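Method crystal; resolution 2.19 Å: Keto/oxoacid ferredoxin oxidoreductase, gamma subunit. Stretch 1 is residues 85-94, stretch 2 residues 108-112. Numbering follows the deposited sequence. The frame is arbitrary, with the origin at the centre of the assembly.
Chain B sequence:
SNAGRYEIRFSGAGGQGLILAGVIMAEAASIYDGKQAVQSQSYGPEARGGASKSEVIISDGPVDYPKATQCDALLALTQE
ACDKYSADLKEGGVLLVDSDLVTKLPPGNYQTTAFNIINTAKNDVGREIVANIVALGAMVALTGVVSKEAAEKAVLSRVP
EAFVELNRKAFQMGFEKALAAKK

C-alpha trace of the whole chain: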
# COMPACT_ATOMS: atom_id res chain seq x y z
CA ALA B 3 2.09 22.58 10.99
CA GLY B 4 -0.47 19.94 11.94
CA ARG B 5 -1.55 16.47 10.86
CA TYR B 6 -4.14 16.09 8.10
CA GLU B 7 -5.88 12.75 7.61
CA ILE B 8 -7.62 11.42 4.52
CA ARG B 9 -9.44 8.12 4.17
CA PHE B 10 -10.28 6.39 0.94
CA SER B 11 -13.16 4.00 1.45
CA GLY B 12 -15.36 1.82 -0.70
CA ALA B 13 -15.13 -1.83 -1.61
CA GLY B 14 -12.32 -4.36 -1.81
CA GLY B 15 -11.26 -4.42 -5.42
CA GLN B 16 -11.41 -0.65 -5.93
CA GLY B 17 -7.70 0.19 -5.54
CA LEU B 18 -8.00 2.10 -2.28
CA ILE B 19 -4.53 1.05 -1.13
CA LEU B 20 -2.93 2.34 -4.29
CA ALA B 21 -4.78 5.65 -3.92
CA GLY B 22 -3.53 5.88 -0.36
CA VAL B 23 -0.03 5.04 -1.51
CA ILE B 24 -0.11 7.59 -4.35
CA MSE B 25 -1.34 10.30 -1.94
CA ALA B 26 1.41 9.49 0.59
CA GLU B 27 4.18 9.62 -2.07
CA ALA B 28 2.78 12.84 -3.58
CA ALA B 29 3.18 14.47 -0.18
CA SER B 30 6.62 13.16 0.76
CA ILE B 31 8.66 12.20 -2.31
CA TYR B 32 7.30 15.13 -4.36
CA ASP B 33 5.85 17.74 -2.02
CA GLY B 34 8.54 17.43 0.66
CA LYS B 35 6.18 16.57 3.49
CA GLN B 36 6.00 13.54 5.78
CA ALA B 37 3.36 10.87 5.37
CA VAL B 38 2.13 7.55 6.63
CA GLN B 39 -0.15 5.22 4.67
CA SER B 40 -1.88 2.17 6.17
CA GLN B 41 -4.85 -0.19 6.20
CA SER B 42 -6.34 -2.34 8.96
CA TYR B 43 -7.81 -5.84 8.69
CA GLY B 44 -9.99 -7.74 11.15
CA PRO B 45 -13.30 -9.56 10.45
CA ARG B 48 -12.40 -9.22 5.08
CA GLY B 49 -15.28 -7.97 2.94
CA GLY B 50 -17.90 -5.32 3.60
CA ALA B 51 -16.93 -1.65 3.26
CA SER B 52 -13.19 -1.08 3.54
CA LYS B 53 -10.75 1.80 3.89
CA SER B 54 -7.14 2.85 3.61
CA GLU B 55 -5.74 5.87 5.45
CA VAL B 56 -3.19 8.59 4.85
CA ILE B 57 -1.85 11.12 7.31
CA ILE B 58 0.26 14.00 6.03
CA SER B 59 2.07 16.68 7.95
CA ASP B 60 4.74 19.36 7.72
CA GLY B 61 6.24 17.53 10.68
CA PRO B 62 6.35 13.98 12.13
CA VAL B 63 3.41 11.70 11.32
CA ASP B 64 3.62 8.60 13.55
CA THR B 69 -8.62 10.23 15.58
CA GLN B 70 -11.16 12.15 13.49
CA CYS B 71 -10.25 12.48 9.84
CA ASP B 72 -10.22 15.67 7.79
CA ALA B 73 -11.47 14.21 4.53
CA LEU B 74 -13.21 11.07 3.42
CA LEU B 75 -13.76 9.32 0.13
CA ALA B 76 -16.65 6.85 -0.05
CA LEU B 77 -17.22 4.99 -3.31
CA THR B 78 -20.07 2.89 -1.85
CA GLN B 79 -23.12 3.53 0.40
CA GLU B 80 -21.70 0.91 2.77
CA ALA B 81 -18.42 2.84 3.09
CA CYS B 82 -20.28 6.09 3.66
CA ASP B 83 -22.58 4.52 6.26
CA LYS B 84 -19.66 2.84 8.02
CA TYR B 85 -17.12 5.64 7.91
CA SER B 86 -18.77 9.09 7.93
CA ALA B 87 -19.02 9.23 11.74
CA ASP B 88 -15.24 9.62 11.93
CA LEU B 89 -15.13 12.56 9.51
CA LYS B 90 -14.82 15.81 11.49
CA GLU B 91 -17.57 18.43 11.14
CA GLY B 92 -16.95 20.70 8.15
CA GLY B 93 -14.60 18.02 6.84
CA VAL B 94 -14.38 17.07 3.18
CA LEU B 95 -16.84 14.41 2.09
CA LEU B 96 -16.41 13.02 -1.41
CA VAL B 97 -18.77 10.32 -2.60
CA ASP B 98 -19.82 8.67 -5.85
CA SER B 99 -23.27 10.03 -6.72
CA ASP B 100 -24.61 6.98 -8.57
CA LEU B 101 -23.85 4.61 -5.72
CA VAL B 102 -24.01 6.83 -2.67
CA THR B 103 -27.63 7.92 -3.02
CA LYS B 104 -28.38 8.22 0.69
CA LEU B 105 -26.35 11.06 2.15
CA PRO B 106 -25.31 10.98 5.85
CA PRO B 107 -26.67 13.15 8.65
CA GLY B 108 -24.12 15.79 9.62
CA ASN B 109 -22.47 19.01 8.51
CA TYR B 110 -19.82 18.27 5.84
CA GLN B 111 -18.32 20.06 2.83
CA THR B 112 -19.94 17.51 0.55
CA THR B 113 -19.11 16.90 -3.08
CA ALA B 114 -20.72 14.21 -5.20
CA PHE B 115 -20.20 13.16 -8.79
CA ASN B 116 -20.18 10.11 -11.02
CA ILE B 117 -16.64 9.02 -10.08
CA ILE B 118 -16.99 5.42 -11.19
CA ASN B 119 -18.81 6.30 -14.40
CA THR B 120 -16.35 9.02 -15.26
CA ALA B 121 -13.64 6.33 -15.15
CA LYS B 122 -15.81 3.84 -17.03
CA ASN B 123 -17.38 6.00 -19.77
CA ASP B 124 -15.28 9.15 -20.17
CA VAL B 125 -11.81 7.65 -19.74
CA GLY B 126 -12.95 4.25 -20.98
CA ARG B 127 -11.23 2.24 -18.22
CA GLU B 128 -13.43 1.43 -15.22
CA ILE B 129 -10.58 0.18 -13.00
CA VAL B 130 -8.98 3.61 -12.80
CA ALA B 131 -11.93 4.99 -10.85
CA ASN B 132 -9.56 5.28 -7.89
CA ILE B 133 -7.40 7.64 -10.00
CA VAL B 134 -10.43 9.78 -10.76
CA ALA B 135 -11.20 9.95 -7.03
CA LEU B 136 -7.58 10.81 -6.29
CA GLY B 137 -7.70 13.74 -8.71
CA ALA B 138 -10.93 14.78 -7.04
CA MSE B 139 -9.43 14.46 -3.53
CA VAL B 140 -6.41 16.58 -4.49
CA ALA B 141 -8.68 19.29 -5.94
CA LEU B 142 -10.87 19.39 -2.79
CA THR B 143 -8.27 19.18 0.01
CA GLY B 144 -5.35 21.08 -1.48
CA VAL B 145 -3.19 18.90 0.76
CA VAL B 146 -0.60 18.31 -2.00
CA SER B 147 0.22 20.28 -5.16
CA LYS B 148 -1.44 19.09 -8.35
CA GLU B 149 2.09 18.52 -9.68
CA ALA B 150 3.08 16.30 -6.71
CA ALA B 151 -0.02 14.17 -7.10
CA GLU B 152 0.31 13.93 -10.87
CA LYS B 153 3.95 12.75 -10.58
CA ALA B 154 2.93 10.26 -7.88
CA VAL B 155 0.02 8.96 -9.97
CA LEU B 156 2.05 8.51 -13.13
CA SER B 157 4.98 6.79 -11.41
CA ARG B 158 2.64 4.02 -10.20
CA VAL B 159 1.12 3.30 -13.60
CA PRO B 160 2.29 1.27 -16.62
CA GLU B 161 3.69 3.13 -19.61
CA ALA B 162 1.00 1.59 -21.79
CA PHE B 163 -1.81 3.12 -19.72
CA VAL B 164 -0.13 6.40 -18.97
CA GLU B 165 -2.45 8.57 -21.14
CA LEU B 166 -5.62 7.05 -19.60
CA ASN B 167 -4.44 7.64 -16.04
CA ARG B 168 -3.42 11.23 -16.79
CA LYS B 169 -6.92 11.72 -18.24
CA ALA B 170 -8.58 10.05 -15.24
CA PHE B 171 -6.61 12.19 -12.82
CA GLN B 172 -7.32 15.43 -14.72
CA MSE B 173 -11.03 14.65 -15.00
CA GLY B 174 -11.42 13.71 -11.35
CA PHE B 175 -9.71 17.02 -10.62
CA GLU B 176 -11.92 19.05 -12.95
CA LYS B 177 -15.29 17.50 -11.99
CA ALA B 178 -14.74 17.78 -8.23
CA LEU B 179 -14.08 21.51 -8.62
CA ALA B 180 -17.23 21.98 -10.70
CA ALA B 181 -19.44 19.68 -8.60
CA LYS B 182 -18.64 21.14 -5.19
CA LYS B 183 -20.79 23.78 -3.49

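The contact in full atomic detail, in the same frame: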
# COMPACT_ATOMS: atom_id res chain seq x y z
N TYR B 85 -18.29 4.82 7.61
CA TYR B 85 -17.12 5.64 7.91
C TYR B 85 -17.35 7.13 8.20
O TYR B 85 -16.47 7.78 8.77
CB TYR B 85 -16.09 5.46 6.82
CG TYR B 85 -15.48 4.08 6.83
CD1 TYR B 85 -14.80 3.61 7.95
CD2 TYR B 85 -15.57 3.25 5.71
CE1 TYR B 85 -14.23 2.35 7.96
CE2 TYR B 85 -15.00 2.00 5.71
CZ TYR B 85 -14.33 1.54 6.84
OH TYR B 85 -13.75 0.28 6.84
N SER B 86 -18.52 7.66 7.83
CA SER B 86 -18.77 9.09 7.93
C SER B 86 -18.69 9.63 9.36
O SER B 86 -18.34 10.79 9.57
CB SER B 86 -20.12 9.43 7.33
OG SER B 86 -21.18 9.04 8.20
N ALA B 87 -19.01 8.79 10.35
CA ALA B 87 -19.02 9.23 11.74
C ALA B 87 -17.66 9.74 12.20
O ALA B 87 -17.58 10.58 13.10
CB ALA B 87 -19.51 8.10 12.65
N ASP B 88 -16.60 9.23 11.58
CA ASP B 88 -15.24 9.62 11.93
C ASP B 88 -14.85 10.97 11.32
O ASP B 88 -14.03 11.69 11.88
CB ASP B 88 -14.25 8.54 11.48
CG ASP B 88 -14.60 7.16 12.03
OD1 ASP B 88 -15.16 7.09 13.15
OD2 ASP B 88 -14.32 6.16 11.34
N LEU B 89 -15.45 11.30 10.19
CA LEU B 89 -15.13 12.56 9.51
C LEU B 89 -15.53 13.78 10.35
O LEU B 89 -16.69 13.93 10.73
CB LEU B 89 -15.84 12.62 8.17
CG LEU B 89 -15.71 13.94 7.42
CD1 LEU B 89 -14.26 14.17 6.95
CD2 LEU B 89 -16.66 13.89 6.25
N LYS B 90 -14.56 14.64 10.65
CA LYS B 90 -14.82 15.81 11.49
C LYS B 90 -15.85 16.73 10.82
O LYS B 90 -15.97 16.75 9.60
CB LYS B 90 -13.53 16.57 11.76
CG LYS B 90 -13.01 17.33 10.56
CD LYS B 90 -11.98 18.39 10.94
CE LYS B 90 -11.23 18.89 9.71
NZ LYS B 90 -12.14 19.31 8.59
N GLU B 91 -16.58 17.48 11.64
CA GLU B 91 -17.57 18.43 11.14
C GLU B 91 -16.92 19.51 10.27
O GLU B 91 -15.92 20.10 10.66
CB GLU B 91 -18.32 19.10 12.29
CG GLU B 91 -19.58 19.83 11.85
CD GLU B 91 -19.74 21.17 12.53
OE1 GLU B 91 -18.74 21.91 12.62
OE2 GLU B 91 -20.86 21.49 12.96
N GLY B 92 -17.52 19.78 9.12
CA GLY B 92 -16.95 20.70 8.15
C GLY B 92 -15.85 20.04 7.33
O GLY B 92 -15.21 20.69 6.49
N GLY B 93 -15.62 18.75 7.57
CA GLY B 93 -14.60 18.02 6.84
C GLY B 93 -15.06 17.75 5.42
O GLY B 93 -16.23 17.92 5.09
N VAL B 94 -14.11 17.34 4.58
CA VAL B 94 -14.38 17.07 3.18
C VAL B 94 -15.02 15.70 2.99
O VAL B 94 -14.50 14.69 3.45
CB VAL B 94 -13.07 17.17 2.33
CG1 VAL B 94 -13.22 16.47 0.97
CG2 VAL B 94 -12.68 18.62 2.14
N GLY B 108 -25.32 15.10 9.20
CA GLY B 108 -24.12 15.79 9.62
C GLY B 108 -23.76 16.95 8.71
O GLY B 108 -24.15 16.99 7.55
N ASN B 109 -23.00 17.89 9.26
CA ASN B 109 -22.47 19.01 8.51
C ASN B 109 -21.11 18.66 7.89
O ASN B 109 -20.14 18.47 8.61
CB ASN B 109 -22.30 20.22 9.42
CG ASN B 109 -23.51 21.13 9.41
OD1 ASN B 109 -24.64 20.68 9.17
ND2 ASN B 109 -23.29 22.41 9.68
N TYR B 110 -21.06 18.56 6.56
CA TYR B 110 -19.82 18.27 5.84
C TYR B 110 -19.73 19.09 4.55
O TYR B 110 -20.75 19.34 3.89
CB TYR B 110 -19.75 16.78 5.47
CG TYR B 110 -19.99 15.83 6.63
CD1 TYR B 110 -19.07 15.72 7.67
CD2 TYR B 110 -21.13 15.03 6.69
CE1 TYR B 110 -19.27 14.86 8.74
CE2 TYR B 110 -21.34 14.15 7.76
CZ TYR B 110 -20.41 14.08 8.78
OH TYR B 110 -20.59 13.23 9.84
N GLN B 111 -18.52 19.50 4.17
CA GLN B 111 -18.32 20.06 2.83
C GLN B 111 -18.43 18.89 1.86
O GLN B 111 -17.46 18.17 1.62
CB GLN B 111 -16.96 20.75 2.69
CG GLN B 111 -16.77 21.99 3.57
CD GLN B 111 -17.66 23.16 3.17
OE1 GLN B 111 -18.39 23.71 4.01
NE2 GLN B 111 -17.61 23.54 1.90
N THR B 112 -19.62 18.70 1.32
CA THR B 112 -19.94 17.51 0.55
C THR B 112 -19.89 17.74 -0.95
O THR B 112 -20.51 18.67 -1.47
CB THR B 112 -21.33 16.96 0.92
OG1 THR B 112 -21.36 16.64 2.31
CG2 THR B 112 -21.63 15.71 0.12

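What ties the two backbones together? Two hydrogen bonds do, one from each stretch. Gly92 N donates to Asn109 O at 3.0 Å and almost in line, with an angle of 176° at the hydrogen. Gln111 N donates to Gly93 O at 2.9 Å but is more bent, at 133°. Just beyond, Val94 pairs with Gln111 in a parallel bridge, their side chains on the same face of the sheet.

How does the first stretch present these groups? A type II turn from Lys90 to Gly93 swings the chain round, closed by Gly93 N to Lys90 O at 2.9 Å. That bond occupies Gly93 N, while Gly92 N and Gly93 O remain free to reach across. Gly92 has a positive phi of 80°, which favours glycine; at Gly93 a CB would clash with Leu89 CD1.

Where does Tyr110 fit? It has the largest area covered by the other stretch. Leu89 CD2 lies 3.3 Å from Tyr110 CD1, an apolar contact, while Lys90 O and Gly93 O sit at the ring's edge.

What lies near the tyrosine hydroxyl? Ser86 O is 3.3 Å from Tyr110 OH, a spacing that leaves a hydrogen bond undecided. Ser86 O already accepts from Leu89 N at 3.0 Å, so it is satisfied within its own stretch.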